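Local coordinates for protein aldehyde dehydrogenase (Burkholderia vietnamiensis, PDB 5KF0) that probably oxidises aldehydes to carboxylic acids using a nicotinamide cofactor such as NADP, at residues A367-R379 against E387-D399. Sequence-based numbering, arbitrary orientation.
Sequences AMFEATLLEDVGR and EAFGPVAILEKFD. With NDP (NADPH dihydro-nicotinamide-adenine-dinucleotide phosphate), chain E.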
# COMPACT_ATOMS: atom_id res chain seq x y z
N ALA A 367 24.46 24.66 36.68
CA ALA A 367 23.64 23.91 35.74
C ALA A 367 22.48 23.18 36.41
O ALA A 367 21.70 22.52 35.71
CB ALA A 367 24.50 22.91 34.96
N MET A 368 22.34 23.26 37.74
CA MET A 368 21.22 22.62 38.43
C MET A 368 20.04 23.59 38.45
O MET A 368 19.97 24.49 39.30
CB MET A 368 21.62 22.18 39.84
CG MET A 368 22.79 21.19 39.86
SD MET A 368 22.61 19.70 38.84
CE MET A 368 21.11 18.99 39.46
N PHE A 369 19.11 23.39 37.52
CA PHE A 369 17.92 24.22 37.35
C PHE A 369 16.72 23.41 37.83
O PHE A 369 16.42 22.36 37.25
CB PHE A 369 17.79 24.58 35.86
CG PHE A 369 17.00 25.83 35.56
CD1 PHE A 369 15.72 26.00 36.05
CD2 PHE A 369 17.54 26.81 34.73
CE1 PHE A 369 14.99 27.15 35.74
CE2 PHE A 369 16.82 27.96 34.41
CZ PHE A 369 15.54 28.13 34.92
N GLU A 370 16.06 23.86 38.90
CA GLU A 370 14.99 23.00 39.37
C GLU A 370 13.78 23.06 38.44
O GLU A 370 13.62 23.95 37.60
CB GLU A 370 14.61 23.34 40.81
CG GLU A 370 13.91 24.65 41.03
CD GLU A 370 13.62 24.90 42.51
OE1 GLU A 370 13.59 23.93 43.30
OE2 GLU A 370 13.44 26.07 42.88
N ALA A 371 12.94 22.03 38.55
CA ALA A 371 11.70 22.03 37.80
C ALA A 371 10.89 23.26 38.17
O ALA A 371 10.64 23.51 39.36
CB ALA A 371 10.90 20.75 38.08
N THR A 372 10.50 24.04 37.17
CA THR A 372 9.97 25.38 37.37
C THR A 372 8.71 25.58 36.53
O THR A 372 8.66 25.16 35.37
CB THR A 372 11.05 26.42 37.01
OG1 THR A 372 12.17 26.25 37.89
CG2 THR A 372 10.54 27.84 37.15
N LEU A 373 7.70 26.22 37.13
CA LEU A 373 6.42 26.51 36.49
C LEU A 373 6.11 27.99 36.66
O LEU A 373 6.25 28.52 37.77
CB LEU A 373 5.30 25.65 37.10
CG LEU A 373 3.92 25.69 36.45
CD1 LEU A 373 3.95 25.08 35.04
CD2 LEU A 373 2.93 24.93 37.31
N LEU A 374 5.70 28.65 35.58
CA LEU A 374 5.32 30.06 35.64
C LEU A 374 3.93 30.26 35.05
O LEU A 374 3.49 29.49 34.20
CB LEU A 374 6.28 30.96 34.84
CG LEU A 374 7.71 31.18 35.36
CD1 LEU A 374 8.61 30.03 34.92
CD2 LEU A 374 8.23 32.51 34.86
N GLU A 375 3.25 31.31 35.53
CA GLU A 375 2.06 31.77 34.84
C GLU A 375 2.21 33.25 34.49
O GLU A 375 3.21 33.90 34.81
CB GLU A 375 0.79 31.48 35.66
CG GLU A 375 0.75 32.10 37.05
CD GLU A 375 -0.49 31.68 37.84
OE1 GLU A 375 -1.34 30.95 37.30
OE2 GLU A 375 -0.62 32.10 39.00
N ASP A 376 1.21 33.75 33.75
CA ASP A 376 1.18 35.15 33.30
C ASP A 376 2.40 35.51 32.45
O ASP A 376 2.91 36.63 32.50
CB ASP A 376 1.04 36.12 34.49
CG ASP A 376 -0.24 35.89 35.28
OD1 ASP A 376 -1.27 35.53 34.67
OD2 ASP A 376 -0.22 36.08 36.51
N VAL A 377 2.86 34.56 31.64
CA VAL A 377 3.97 34.81 30.71
C VAL A 377 3.38 35.39 29.43
O VAL A 377 2.55 34.75 28.79
CB VAL A 377 4.77 33.53 30.43
CG1 VAL A 377 5.88 33.83 29.43
CG2 VAL A 377 5.34 32.97 31.72
N GLY A 378 3.79 36.61 29.08
CA GLY A 378 3.27 37.23 27.86
C GLY A 378 3.72 36.47 26.63
O GLY A 378 4.85 35.98 26.55
N ARG A 379 2.82 36.38 25.63
CA ARG A 379 3.13 35.64 24.41
C ARG A 379 4.29 36.25 23.62
O ARG A 379 4.82 35.58 22.73
CB ARG A 379 1.89 35.54 23.51
CG ARG A 379 1.36 36.87 22.98
CD ARG A 379 0.29 36.70 21.90
NE ARG A 379 0.88 36.30 20.62
CZ ARG A 379 1.34 37.14 19.70
NH1 ARG A 379 1.28 38.46 19.91
NH2 ARG A 379 1.86 36.68 18.57
N GLU A 387 12.90 28.24 22.02
CA GLU A 387 12.96 26.88 22.55
C GLU A 387 13.65 26.90 23.91
O GLU A 387 14.86 27.12 24.00
CB GLU A 387 13.69 25.96 21.57
CG GLU A 387 13.66 24.50 22.03
CD GLU A 387 14.25 23.56 21.00
OE1 GLU A 387 13.86 22.37 20.99
OE2 GLU A 387 15.12 24.00 20.21
N ALA A 388 12.87 26.65 24.97
CA ALA A 388 13.42 26.73 26.32
C ALA A 388 14.54 25.72 26.53
O ALA A 388 15.62 26.06 27.03
CB ALA A 388 12.31 26.51 27.35
N PHE A 389 14.30 24.47 26.14
CA PHE A 389 15.25 23.36 26.30
C PHE A 389 15.82 23.30 27.72
O PHE A 389 17.02 23.21 27.94
CB PHE A 389 16.37 23.41 25.26
CG PHE A 389 16.62 22.08 24.63
CD1 PHE A 389 15.63 21.52 23.82
CD2 PHE A 389 17.77 21.34 24.90
CE1 PHE A 389 15.81 20.27 23.25
CE2 PHE A 389 17.95 20.08 24.33
CZ PHE A 389 16.97 19.55 23.51
N GLY A 390 14.92 23.36 28.68
CA GLY A 390 15.29 23.25 30.07
C GLY A 390 14.04 23.02 30.89
O GLY A 390 12.94 22.93 30.35
N PRO A 391 14.19 22.93 32.21
CA PRO A 391 13.08 22.45 33.06
C PRO A 391 12.13 23.56 33.47
O PRO A 391 11.87 23.78 34.65
CB PRO A 391 13.84 21.84 34.25
CG PRO A 391 15.07 22.68 34.36
CD PRO A 391 15.47 23.01 32.94
N VAL A 392 11.58 24.26 32.47
CA VAL A 392 10.64 25.35 32.68
C VAL A 392 9.42 25.11 31.80
O VAL A 392 9.56 24.74 30.63
CB VAL A 392 11.26 26.71 32.34
CG1 VAL A 392 10.23 27.84 32.50
CG2 VAL A 392 12.49 26.97 33.19
N ALA A 393 8.23 25.33 32.36
CA ALA A 393 7.01 25.30 31.59
C ALA A 393 6.15 26.48 31.99
O ALA A 393 6.25 27.01 33.11
CB ALA A 393 6.23 23.98 31.80
N ILE A 394 5.29 26.88 31.06
CA ILE A 394 4.40 28.02 31.26
C ILE A 394 2.97 27.53 31.22
O ILE A 394 2.59 26.69 30.40
CB ILE A 394 4.65 29.16 30.24
CG1 ILE A 394 4.16 28.78 28.84
CG2 ILE A 394 6.13 29.54 30.22
CD1 ILE A 394 2.80 29.34 28.50
N LEU A 395 2.17 28.06 32.15
CA LEU A 395 0.77 27.67 32.32
C LEU A 395 -0.10 28.84 31.90
O LEU A 395 0.12 29.97 32.35
CB LEU A 395 0.50 27.27 33.77
CG LEU A 395 -0.94 26.94 34.14
CD1 LEU A 395 -1.36 25.67 33.44
CD2 LEU A 395 -1.08 26.79 35.66
N GLU A 396 -1.08 28.59 31.03
CA GLU A 396 -1.98 29.65 30.60
C GLU A 396 -3.39 29.07 30.44
O GLU A 396 -3.59 27.85 30.45
CB GLU A 396 -1.48 30.32 29.30
CG GLU A 396 -1.13 29.36 28.15
CD GLU A 396 -0.58 30.07 26.91
OE1 GLU A 396 -0.70 31.32 26.80
OE2 GLU A 396 -0.01 29.38 26.03
N LYS A 397 -4.36 29.98 30.32
CA LYS A 397 -5.78 29.68 30.44
C LYS A 397 -6.49 29.97 29.13
O LYS A 397 -6.15 30.94 28.44
CB LYS A 397 -6.38 30.52 31.59
CG LYS A 397 -7.84 30.25 31.92
CD LYS A 397 -8.36 31.26 32.98
CE LYS A 397 -7.67 31.06 34.31
NZ LYS A 397 -8.30 31.89 35.39
N PHE A 398 -7.50 29.16 28.77
CA PHE A 398 -8.34 29.49 27.63
C PHE A 398 -9.80 29.15 27.93
O PHE A 398 -10.10 28.36 28.83
CB PHE A 398 -7.91 28.75 26.35
CG PHE A 398 -8.19 27.27 26.35
CD1 PHE A 398 -9.36 26.77 25.79
CD2 PHE A 398 -7.28 26.38 26.91
CE1 PHE A 398 -9.62 25.39 25.80
CE2 PHE A 398 -7.52 25.01 26.91
CZ PHE A 398 -8.69 24.52 26.36
N ASP A 399 -10.70 29.78 27.16
CA ASP A 399 -12.15 29.55 27.21
C ASP A 399 -12.66 28.75 26.03
O ASP A 399 -13.48 27.84 26.20
CB ASP A 399 -12.92 30.88 27.23
CG ASP A 399 -12.64 31.72 28.43
OD1 ASP A 399 -12.37 31.15 29.51
OD2 ASP A 399 -12.70 32.95 28.30
PA NDP E . 23.13 21.78 17.98
O1A NDP E . 22.43 22.37 16.80
O2A NDP E . 23.88 22.82 18.81
O5B NDP E . 24.15 20.63 17.56
C5B NDP E . 23.61 19.46 16.90
C4B NDP E . 24.70 18.81 16.09
O4B NDP E . 25.05 19.67 14.98
C3B NDP E . 26.01 18.55 16.85
O3B NDP E . 26.62 17.36 16.38
C2B NDP E . 26.85 19.76 16.45
O2B NDP E . 28.27 19.57 16.55
C1B NDP E . 26.45 19.85 14.99
N9A NDP E . 26.76 21.13 14.36
C8A NDP E . 26.48 22.40 14.81
N7A NDP E . 26.84 23.35 13.97
C5A NDP E . 27.38 22.66 12.90
C6A NDP E . 27.93 23.08 11.68
N6A NDP E . 28.06 24.37 11.32
N1A NDP E . 28.37 22.13 10.82
C2A NDP E . 28.27 20.85 11.18
N3A NDP E . 27.77 20.33 12.30
C4A NDP E . 27.35 21.29 13.13
O3 NDP E . 22.07 21.03 18.89
PN NDP E . 22.17 20.31 20.30
O1N NDP E . 23.20 19.24 20.26
O2N NDP E . 22.37 21.39 21.34
O5D NDP E . 20.75 19.63 20.50
C5D NDP E . 19.56 20.31 20.91
C4D NDP E . 18.75 20.66 19.68
O4D NDP E . 18.43 19.45 18.94
C3D NDP E . 17.42 21.34 20.02
O3D NDP E . 17.12 22.43 19.15
C2D NDP E . 16.43 20.18 19.86
O2D NDP E . 15.07 20.54 19.63
C1D NDP E . 17.04 19.43 18.69
N1N NDP E . 16.52 18.07 18.69
C2N NDP E . 15.75 17.59 17.66
C3N NDP E . 15.12 16.40 17.72
C7N NDP E . 14.36 15.84 16.56
O7N NDP E . 14.35 14.61 16.41
N7N NDP E . 13.66 16.67 15.79
C4N NDP E . 15.16 15.60 18.97
C5N NDP E . 16.27 16.04 19.86
C6N NDP E . 16.82 17.23 19.73
P2B NDP E . 29.08 19.85 17.94
O1X NDP E . 28.08 20.10 19.01
O2X NDP E . 29.93 18.63 18.09
O3X NDP E . 29.96 21.05 17.69
O HOH W 1 -1.26 32.35 32.96
O HOH W 2 1.60 32.02 31.14
O HOH W 3 0.64 32.83 28.65
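The ring of Phe369 is met obliquely by Pro391 and Val392: Pro391 CG nestles against Phe369 CB (3.6 Å) and next to the ring at CD1 (3.8 Å), and CG2 of Val392 reaches CE1 of Phe369 at 3.6 Å. Thr372 OG1 sits at the ring edge, in its plane. With CG anti to the backbone N (chi1 -156°), Phe369 brings its ring alongside Pro391 and Val392. One face of the Phe389 ring lies under NADPH C3D, which is offset toward the rim. The two strands are the parallel neighbours of a beta-alpha-beta unit whose short helix 382-385 makes the crossover, within the larger sheet of the aldehyde dehydrogenase fold.

Four backbone bonds hold the parallel register: Thr372 N to Pro391 O (2.9 Å), Ala393 N to Thr372 O, Leu374 N to Ala393 O and Leu395 N to Leu374 O. Thr372, Leu374, Val392 and Ile394 share one face, where Leu383 of helix 382-385 packs on the last three; Leu374 CD1 touches Val392 CG1 at 3.6 Å. Leu373, Ala393 and Leu395 line the opposite face, against which helix 306-319 packs through Leu373 and Leu395. Beyond Glu375 direct pairing gives way to water, one molecule joining Leu395 O to Asp376 N and another joining it to Val377 N.

At the other end, the chain leading into the second strand reaches the cofactor. The extended Glu387 side chain takes both hydroxyls of the nicotinamide-side ribose, its OE1 accepting from NADPH O2D at 2.6 Å and its OE2 from O3D at 2.8 Å.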